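Local coordinates for glycoside transferase (Listeria monocytogenes, PDB 6R2M), which probably hydrolyses glycosidic bonds of exopolysaccharide outside the cell, with transferase activity a less certain possibility, at residues 60-70 and 112-122. Residues are numbered along the deposited sequence; the frame is centred on the assembly and turned at random.
Sequences LVEVNDSKTFQ and QASEKFSFPSY
Phe117 drives its ring into the hollow between Val61, Asn64, Ser66 and Phe69, where two inter-helix turns of this protein, nearly half of it helix, meet: one joins helices 50-62 and 66-79, the other helices 100-116 and 120-136. Both leading helices end in Schellman motifs, with Asn64 and Ser118 as the positive-phi residues, and Asp65 N-caps the helix that follows the first by accepting from Thr68 N. Phe117 is the main bump: it loses more area to the other turn (107 Å²) than any other residue here. Ser66 CB sits over the centre of the Phe117 ring, 3.6 Å from the centroid and 14° off the normal, a CH-pi contact; Ser66 OG is bonded to the backbone O of Lys13. At the rim of the Phe117 ring, Asn64 OD1 lies near the plane, while Asn64 ND2 is bonded to Thr16 O. The smaller knob is Ala113, whose CB rests against both Val61 CG2, 3.6 Å away, and one face of Phe69, touching Phe69 CZ at 3.4 Å. With CG anti to its backbone N (chi1 -173°), Phe69 reaches across to Ala113 and also turns its edge to the face of Tyr122, an edge-to-face pair with centroids 5.1 Å apart; Phe119 covers the opposite face of Tyr122. On the outer side Lys116 extends past Val61 and crosses Asn64, and two waters close the seam: one joins Glu62 O to Lys116 NZ, the other Asn64 OD1 to Lys116 O. At the other end, the Gln70 amide lies nearly coplanar with the Tyr122 ring, and Tyr122 OH donates to Gln70 OE1 at 2.7 Å, tilted 15° from the carbonyl plane.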
loop_
_atom_site.group_PDB
_atom_site.type_symbol
_atom_site.label_atom_id
_atom_site.label_comp_id
_atom_site.label_asym_id
_atom_site.label_seq_id
_atom_site.Cartn_x
_atom_site.Cartn_y
_atom_site.Cartn_z
ATOM N N LEU A 60 8.278 -7.817 -7.351
ATOM C CA LEU A 60 8.756 -8.809 -8.307
ATOM C C LEU A 60 8.453 -8.413 -9.744
ATOM O O LEU A 60 9.240 -8.725 -10.640
ATOM C CB LEU A 60 8.148 -10.173 -7.973
ATOM C CG LEU A 60 8.640 -10.668 -6.615
ATOM C CD1 LEU A 60 7.801 -11.844 -6.190
ATOM C CD2 LEU A 60 10.152 -11.014 -6.578
ATOM N N VAL A 61 7.335 -7.721 -9.986
ATOM C CA VAL A 61 7.090 -7.188 -11.325
ATOM C C VAL A 61 8.120 -6.121 -11.658
ATOM O O VAL A 61 8.656 -6.083 -12.776
ATOM C CB VAL A 61 5.654 -6.647 -11.441
ATOM C CG1 VAL A 61 5.447 -5.955 -12.803
ATOM C CG2 VAL A 61 4.654 -7.765 -11.274
ATOM N N GLU A 62 8.436 -5.258 -10.684
ATOM C CA GLU A 62 9.383 -4.177 -10.924
ATOM C C GLU A 62 10.762 -4.715 -11.300
ATOM O O GLU A 62 11.443 -4.137 -12.155
ATOM C CB GLU A 62 9.470 -3.269 -9.688
ATOM C CG GLU A 62 10.399 -2.080 -9.839
ATOM C CD GLU A 62 9.982 -1.126 -10.952
ATOM O OE1 GLU A 62 8.767 -1.012 -11.243
ATOM O OE2 GLU A 62 10.889 -0.487 -11.535
ATOM N N VAL A 63 11.184 -5.827 -10.695
ATOM C CA VAL A 63 12.509 -6.386 -10.972
ATOM C C VAL A 63 12.460 -7.507 -12.013
ATOM O O VAL A 63 13.455 -8.209 -12.208
ATOM C CB VAL A 63 13.225 -6.858 -9.688
ATOM C CG1 VAL A 63 13.412 -5.688 -8.727
ATOM C CG2 VAL A 63 12.487 -8.016 -8.992
ATOM N N ASN A 64 11.329 -7.681 -12.696
ATOM C CA ASN A 64 11.238 -8.574 -13.858
ATOM C C ASN A 64 11.503 -10.025 -13.483
ATOM O O ASN A 64 12.251 -10.726 -14.160
ATOM C CB ASN A 64 12.190 -8.135 -14.982
ATOM C CG ASN A 64 11.908 -8.855 -16.294
ATOM O OD1 ASN A 64 10.750 -9.033 -16.668
ATOM N ND2 ASN A 64 12.961 -9.305 -16.972
ATOM N N ASP A 65 10.905 -10.490 -12.387
ATOM C CA ASP A 65 11.140 -11.855 -11.905
ATOM C C ASP A 65 9.856 -12.679 -12.021
ATOM O O ASP A 65 9.097 -12.839 -11.064
ATOM C CB ASP A 65 11.675 -11.828 -10.470
ATOM C CG ASP A 65 12.085 -13.209 -9.971
ATOM O OD1 ASP A 65 11.873 -14.211 -10.690
ATOM O OD2 ASP A 65 12.618 -13.293 -8.845
ATOM N N SER A 66 9.632 -13.244 -13.210
ATOM C CA SER A 66 8.375 -13.955 -13.422
ATOM C C SER A 66 8.291 -15.238 -12.610
ATOM O O SER A 66 7.196 -15.621 -12.172
ATOM C CB SER A 66 8.193 -14.249 -14.908
ATOM O OG SER A 66 9.051 -15.316 -15.257
ATOM N N LYS A 67 9.417 -15.918 -12.416
ATOM C CA LYS A 67 9.385 -17.177 -11.680
ATOM C C LYS A 67 8.967 -16.968 -10.230
ATOM O O LYS A 67 8.074 -17.664 -9.722
ATOM C CB LYS A 67 10.744 -17.864 -11.741
ATOM C CG LYS A 67 10.882 -19.042 -10.806
ATOM C CD LYS A 67 12.230 -19.718 -11.012
ATOM C CE LYS A 67 12.473 -20.806 -9.979
ATOM N NZ LYS A 67 12.591 -20.235 -8.607
ATOM N N THR A 68 9.591 -16.007 -9.545
ATOM C CA THR A 68 9.192 -15.762 -8.161
ATOM C C THR A 68 7.785 -15.166 -8.094
ATOM O O THR A 68 7.032 -15.480 -7.171
ATOM C CB THR A 68 10.222 -14.871 -7.449
ATOM O OG1 THR A 68 11.540 -15.388 -7.689
ATOM C CG2 THR A 68 9.978 -14.858 -5.914
ATOM N N PHE A 69 7.397 -14.356 -9.081
ATOM C CA PHE A 69 6.039 -13.821 -9.109
ATOM C C PHE A 69 5.009 -14.951 -9.153
ATOM O O PHE A 69 4.023 -14.935 -8.408
ATOM C CB PHE A 69 5.861 -12.870 -10.303
ATOM C CG PHE A 69 4.541 -12.156 -10.297
ATOM C CD1 PHE A 69 3.437 -12.734 -10.898
ATOM C CD2 PHE A 69 4.384 -10.939 -9.633
ATOM C CE1 PHE A 69 2.203 -12.102 -10.874
ATOM C CE2 PHE A 69 3.143 -10.302 -9.592
ATOM C CZ PHE A 69 2.049 -10.885 -10.213
ATOM N N GLN A 70 5.205 -15.927 -10.044
ATOM C CA GLN A 70 4.252 -17.033 -10.135
ATOM C C GLN A 70 4.250 -17.872 -8.862
ATOM O O GLN A 70 3.192 -18.368 -8.454
ATOM C CB GLN A 70 4.563 -17.893 -11.366
ATOM C CG GLN A 70 3.725 -19.178 -11.489
ATOM C CD GLN A 70 2.232 -18.925 -11.511
ATOM O OE1 GLN A 70 1.764 -17.981 -12.127
ATOM N NE2 GLN A 70 1.474 -19.782 -10.831
ATOM N N GLN A 112 -0.260 -5.452 -14.028
ATOM C CA GLN A 112 1.068 -5.066 -14.499
ATOM C C GLN A 112 1.879 -6.284 -14.912
ATOM O O GLN A 112 2.571 -6.254 -15.932
ATOM C CB GLN A 112 1.808 -4.281 -13.414
ATOM C CG GLN A 112 1.168 -2.951 -13.069
ATOM C CD GLN A 112 1.112 -2.021 -14.265
ATOM O OE1 GLN A 112 0.075 -1.417 -14.556
ATOM N NE2 GLN A 112 2.225 -1.911 -14.971
ATOM N N ALA A 113 1.764 -7.377 -14.153
ATOM C CA ALA A 113 2.466 -8.616 -14.476
ATOM C C ALA A 113 1.940 -9.254 -15.758
ATOM O O ALA A 113 2.702 -9.868 -16.506
ATOM C CB ALA A 113 2.346 -9.601 -13.310
ATOM N N SER A 114 0.633 -9.171 -16.004
ATOM C CA SER A 114 0.096 -9.702 -17.253
ATOM C C SER A 114 0.780 -9.076 -18.464
ATOM O O SER A 114 1.020 -9.758 -19.465
ATOM C CB SER A 114 -1.421 -9.499 -17.293
ATOM O OG SER A 114 -1.755 -8.164 -17.636
ATOM N N GLU A 115 1.128 -7.790 -18.378
ATOM C CA GLU A 115 1.841 -7.138 -19.468
ATOM C C GLU A 115 3.330 -7.451 -19.400
ATOM O O GLU A 115 3.919 -7.929 -20.375
ATOM C CB GLU A 115 1.603 -5.628 -19.425
ATOM C CG GLU A 115 0.144 -5.249 -19.569
ATOM C CD GLU A 115 -0.094 -3.771 -19.325
ATOM O OE1 GLU A 115 0.836 -3.072 -18.858
ATOM O OE2 GLU A 115 -1.217 -3.303 -19.592
ATOM N N LYS A 116 3.932 -7.239 -18.229
ATOM C CA LYS A 116 5.377 -7.413 -18.078
ATOM C C LYS A 116 5.817 -8.817 -18.477
ATOM O O LYS A 116 6.870 -8.993 -19.107
ATOM C CB LYS A 116 5.778 -7.111 -16.630
ATOM C CG LYS A 116 7.282 -7.201 -16.345
ATOM C CD LYS A 116 8.027 -6.078 -17.047
ATOM C CE LYS A 116 9.416 -5.898 -16.417
ATOM N NZ LYS A 116 10.172 -4.803 -17.097
ATOM N N PHE A 117 5.024 -9.830 -18.118
ATOM C CA PHE A 117 5.375 -11.229 -18.316
ATOM C C PHE A 117 4.601 -11.888 -19.455
ATOM O O PHE A 117 4.657 -13.115 -19.584
ATOM C CB PHE A 117 5.147 -12.009 -17.022
ATOM C CG PHE A 117 5.919 -11.471 -15.850
ATOM C CD1 PHE A 117 7.232 -11.024 -16.009
ATOM C CD2 PHE A 117 5.342 -11.423 -14.591
ATOM C CE1 PHE A 117 7.952 -10.539 -14.931
ATOM C CE2 PHE A 117 6.049 -10.942 -13.511
ATOM C CZ PHE A 117 7.359 -10.488 -13.681
ATOM N N SER A 118 3.870 -11.110 -20.255
ATOM C CA SER A 118 3.111 -11.610 -21.411
ATOM C C SER A 118 2.282 -12.843 -21.043
ATOM O O SER A 118 2.412 -13.921 -21.628
ATOM C CB SER A 118 4.054 -11.908 -22.578
ATOM O OG SER A 118 4.666 -10.711 -23.035
ATOM N N PHE A 119 1.405 -12.654 -20.061
ATOM C CA PHE A 119 0.669 -13.759 -19.451
ATOM C C PHE A 119 -0.758 -13.296 -19.203
ATOM O O PHE A 119 -1.095 -12.807 -18.115
ATOM C CB PHE A 119 1.349 -14.219 -18.159
ATOM C CG PHE A 119 1.036 -15.637 -17.773
ATOM C CD1 PHE A 119 1.435 -16.689 -18.571
ATOM C CD2 PHE A 119 0.381 -15.915 -16.587
ATOM C CE1 PHE A 119 1.171 -17.992 -18.206
ATOM C CE2 PHE A 119 0.114 -17.224 -16.213
ATOM C CZ PHE A 119 0.503 -18.262 -17.029
ATOM N N PRO A 120 -1.634 -13.437 -20.202
ATOM C CA PRO A 120 -2.988 -12.871 -20.075
ATOM C C PRO A 120 -3.784 -13.412 -18.906
ATOM O O PRO A 120 -4.682 -12.717 -18.410
ATOM C CB PRO A 120 -3.646 -13.241 -21.414
ATOM C CG PRO A 120 -2.508 -13.353 -22.371
ATOM C CD PRO A 120 -1.364 -13.935 -21.564
ATOM N N SER A 121 -3.511 -14.629 -18.437
ATOM C CA SER A 121 -4.356 -15.149 -17.367
ATOM C C SER A 121 -4.209 -14.358 -16.067
ATOM O O SER A 121 -5.145 -14.347 -15.260
ATOM C CB SER A 121 -4.097 -16.641 -17.134
ATOM O OG SER A 121 -2.776 -16.896 -16.716
ATOM N N TYR A 122 -3.090 -13.658 -15.852
ATOM C CA TYR A 122 -3.022 -12.766 -14.693
ATOM C C TYR A 122 -4.055 -11.647 -14.810
ATOM O O TYR A 122 -4.654 -11.223 -13.817
ATOM C CB TYR A 122 -1.619 -12.156 -14.556
ATOM C CG TYR A 122 -0.516 -13.106 -14.137
ATOM C CD1 TYR A 122 -0.778 -14.267 -13.415
ATOM C CD2 TYR A 122 0.803 -12.819 -14.457
ATOM C CE1 TYR A 122 0.261 -15.119 -13.030
ATOM C CE2 TYR A 122 1.830 -13.648 -14.082
ATOM C CZ TYR A 122 1.561 -14.790 -13.370
ATOM O OH TYR A 122 2.606 -15.609 -13.023
HETATM O O HOH W 1 11.977 -4.521 -14.819
HETATM O O HOH W 2 9.710 -9.058 -19.050
#